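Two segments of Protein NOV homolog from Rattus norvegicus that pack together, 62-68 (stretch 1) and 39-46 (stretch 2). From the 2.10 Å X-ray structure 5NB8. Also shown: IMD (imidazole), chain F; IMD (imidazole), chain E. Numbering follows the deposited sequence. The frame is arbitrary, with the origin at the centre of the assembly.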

# COMPACT_ATOMS: atom_id res chain seq x y z
N GLU A 62 -11.08 1.86 9.46
CA GLU A 62 -10.60 0.82 8.56
C GLU A 62 -9.39 1.34 7.82
O GLU A 62 -9.36 2.49 7.37
CB GLU A 62 -11.67 0.42 7.54
CG GLU A 62 -12.85 -0.32 8.12
CD GLU A 62 -12.69 -1.82 7.97
OE1 GLU A 62 -11.61 -2.26 7.53
OE2 GLU A 62 -13.65 -2.55 8.28
N CYS A 63 -8.38 0.47 7.68
CA CYS A 63 -7.21 0.86 6.90
C CYS A 63 -7.57 1.05 5.44
O CYS A 63 -7.23 2.08 4.84
CB CYS A 63 -6.10 -0.19 7.05
SG CYS A 63 -4.72 0.15 5.94
N CYS A 64 -8.25 0.08 4.84
CA CYS A 64 -8.43 0.05 3.40
C CYS A 64 -9.74 0.70 2.98
O CYS A 64 -10.74 0.65 3.71
CB CYS A 64 -8.40 -1.39 2.90
SG CYS A 64 -6.87 -2.24 3.32
N GLU A 65 -9.73 1.30 1.79
CA GLU A 65 -10.93 1.88 1.22
C GLU A 65 -11.89 0.79 0.79
O GLU A 65 -11.49 -0.31 0.41
CB GLU A 65 -10.59 2.78 0.04
CG GLU A 65 -9.92 4.08 0.44
CD GLU A 65 -8.43 4.06 0.24
OE1 GLU A 65 -7.88 5.11 -0.16
OE2 GLU A 65 -7.81 3.00 0.47
N LYS A 66 -13.19 1.12 0.83
CA LYS A 66 -14.26 0.18 0.54
C LYS A 66 -15.15 0.73 -0.56
O LYS A 66 -15.25 1.94 -0.77
CB LYS A 66 -15.12 -0.10 1.78
CG LYS A 66 -14.34 -0.57 3.01
CD LYS A 66 -13.59 -1.85 2.73
CE LYS A 66 -12.69 -2.23 3.90
NZ LYS A 66 -12.05 -3.55 3.68
N TRP A 67 -15.85 -0.18 -1.24
CA TRP A 67 -16.65 0.22 -2.39
C TRP A 67 -17.96 0.84 -1.95
O TRP A 67 -18.59 0.37 -1.00
CB TRP A 67 -16.92 -0.98 -3.31
CG TRP A 67 -15.72 -1.38 -4.14
CD1 TRP A 67 -14.93 -2.48 -3.96
CD2 TRP A 67 -15.16 -0.67 -5.26
NE1 TRP A 67 -13.91 -2.50 -4.89
CE2 TRP A 67 -14.03 -1.40 -5.70
CE3 TRP A 67 -15.50 0.51 -5.93
CZ2 TRP A 67 -13.25 -1.00 -6.80
CZ3 TRP A 67 -14.72 0.92 -7.01
CH2 TRP A 67 -13.61 0.17 -7.43
N THR A 68 -18.36 1.90 -2.64
CA THR A 68 -19.65 2.57 -2.47
C THR A 68 -20.26 2.79 -3.84
O THR A 68 -19.59 2.65 -4.87
CB THR A 68 -19.52 3.92 -1.76
OG1 THR A 68 -19.02 4.89 -2.69
CG2 THR A 68 -18.56 3.84 -0.57
N1 IMD F . -11.94 -4.20 0.24
C2 IMD F . -11.93 -3.43 -0.86
N3 IMD F . -12.36 -4.16 -1.91
C4 IMD F . -12.64 -5.40 -1.47
C5 IMD F . -12.38 -5.43 -0.11
N1 IMD E . -18.51 0.28 2.48
C2 IMD E . -18.43 -0.82 3.25
N3 IMD E . -18.43 -0.45 4.55
C4 IMD E . -18.50 0.90 4.60
C5 IMD E . -18.56 1.36 3.29
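Stretch 2 (39-46) RCQLDVLL

A covalent bond fastens one end of this small contact, while a single aromatic ring holds most of the other. The disulfide joins Cys64 SG to Cys40 SG at 2.0 Å, with a chi3 of -85°, close to the right angle that a relaxed S–S bond prefers. Both cysteines direct their CA-to-CB bonds toward the other stretch and adopt the m rotamer, and the link brings Cys64 CA to within 5.8 Å of Cys40 CA.

From this anchor the two chains run the same way, their end-to-end directions only 6° apart. They do not form a sheet together: stretch 1 is in a strand by Trp67 and Thr68, whereas stretch 2 has no regular helix or strand, and no backbone hydrogen bond crosses between them. Within stretch 2, a weak bond from Asp43 N to Gln41 O (2.8 Å) closes a tight local bend. The backbones lie farther apart at the distal end, where Trp67 CA and Leu45 CA are 7.9 Å from each other, and the indole of Trp67 occupies the space between.

That ring illustrates how tryptophan can serve two kinds of partner at once. At its edge, near the ring plane, Trp67 NE1 donates a hydrogen bond to Asp43 OD1 (2.9 Å, 154°). Asp43 reaches this position although its CA-to-CB bond points sideways, because its p rotamer carries the carboxylate nearer. Over one face sits Leu45, whose CB lies 3.6 Å from the centroid of the six-membered ring of Trp67 and 11° off its normal, a CH-pi contact. Between these two residues the backbone follows the indole, with Leu45 N 3.5 Å from Trp67 CZ2, while the CA-to-CB bond of Val44 points away.

The imidazole of chain F, probably from the crystallisation liquor, adds a weak hydrogen bond from its N3 to Asp43 OD1 at 3.1 Å.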

# COMPACT_ATOMS: atom_id res chain seq x y z
N ARG A 39 -1.14 -4.08 1.03
CA ARG A 39 -1.83 -4.93 1.98
C ARG A 39 -3.34 -4.91 1.78
O ARG A 39 -4.04 -5.76 2.35
CB ARG A 39 -1.47 -4.50 3.41
CG ARG A 39 0.02 -4.71 3.70
CD ARG A 39 0.46 -4.08 5.00
NE ARG A 39 -0.29 -4.59 6.13
CZ ARG A 39 -0.23 -4.08 7.35
NH1 ARG A 39 -0.95 -4.60 8.33
NH2 ARG A 39 0.55 -3.04 7.60
N CYS A 40 -3.85 -3.99 0.97
CA CYS A 40 -5.27 -3.94 0.64
C CYS A 40 -5.53 -4.73 -0.65
O CYS A 40 -4.60 -5.12 -1.36
CB CYS A 40 -5.74 -2.49 0.49
SG CYS A 40 -5.54 -1.47 1.99
N GLN A 41 -6.81 -4.96 -0.94
CA GLN A 41 -7.22 -5.59 -2.19
C GLN A 41 -7.43 -4.50 -3.23
O GLN A 41 -8.43 -3.77 -3.18
CB GLN A 41 -8.51 -6.37 -2.03
CG GLN A 41 -8.39 -7.76 -1.54
CD GLN A 41 -9.72 -8.49 -1.58
OE1 GLN A 41 -10.24 -8.85 -2.65
NE2 GLN A 41 -10.28 -8.73 -0.40
N LEU A 42 -6.51 -4.40 -4.19
CA LEU A 42 -6.68 -3.42 -5.26
C LEU A 42 -7.59 -4.01 -6.33
O LEU A 42 -7.20 -4.22 -7.48
CB LEU A 42 -5.32 -2.99 -5.81
CG LEU A 42 -4.43 -2.43 -4.68
CD1 LEU A 42 -3.16 -1.79 -5.17
CD2 LEU A 42 -5.22 -1.45 -3.84
N ASP A 43 -8.83 -4.29 -5.93
CA ASP A 43 -9.76 -4.95 -6.83
C ASP A 43 -10.51 -3.94 -7.68
O ASP A 43 -10.27 -2.73 -7.63
CB ASP A 43 -10.73 -5.85 -6.06
CG ASP A 43 -11.61 -5.08 -5.09
OD1 ASP A 43 -11.37 -3.88 -4.85
OD2 ASP A 43 -12.55 -5.68 -4.57
N VAL A 44 -11.41 -4.45 -8.51
CA VAL A 44 -12.10 -3.67 -9.52
C VAL A 44 -13.59 -3.96 -9.38
O VAL A 44 -13.99 -5.09 -9.11
CB VAL A 44 -11.59 -4.02 -10.93
CG1 VAL A 44 -12.38 -3.30 -11.98
CG2 VAL A 44 -10.09 -3.69 -11.06
N LEU A 45 -14.41 -2.92 -9.53
CA LEU A 45 -15.86 -3.07 -9.48
C LEU A 45 -16.44 -2.20 -10.58
O LEU A 45 -16.23 -0.99 -10.58
CB LEU A 45 -16.42 -2.67 -8.11
CG LEU A 45 -17.94 -2.92 -7.96
CD1 LEU A 45 -18.22 -4.41 -7.92
CD2 LEU A 45 -18.52 -2.25 -6.72
N LEU A 46 -17.15 -2.82 -11.51
CA LEU A 46 -17.70 -2.16 -12.69
C LEU A 46 -19.11 -1.64 -12.45
O LEU A 46 -19.84 -2.15 -11.58
CB LEU A 46 -17.69 -3.13 -13.87
CG LEU A 46 -16.34 -3.70 -14.27
CD1 LEU A 46 -16.49 -4.47 -15.58
CD2 LEU A 46 -15.32 -2.59 -14.42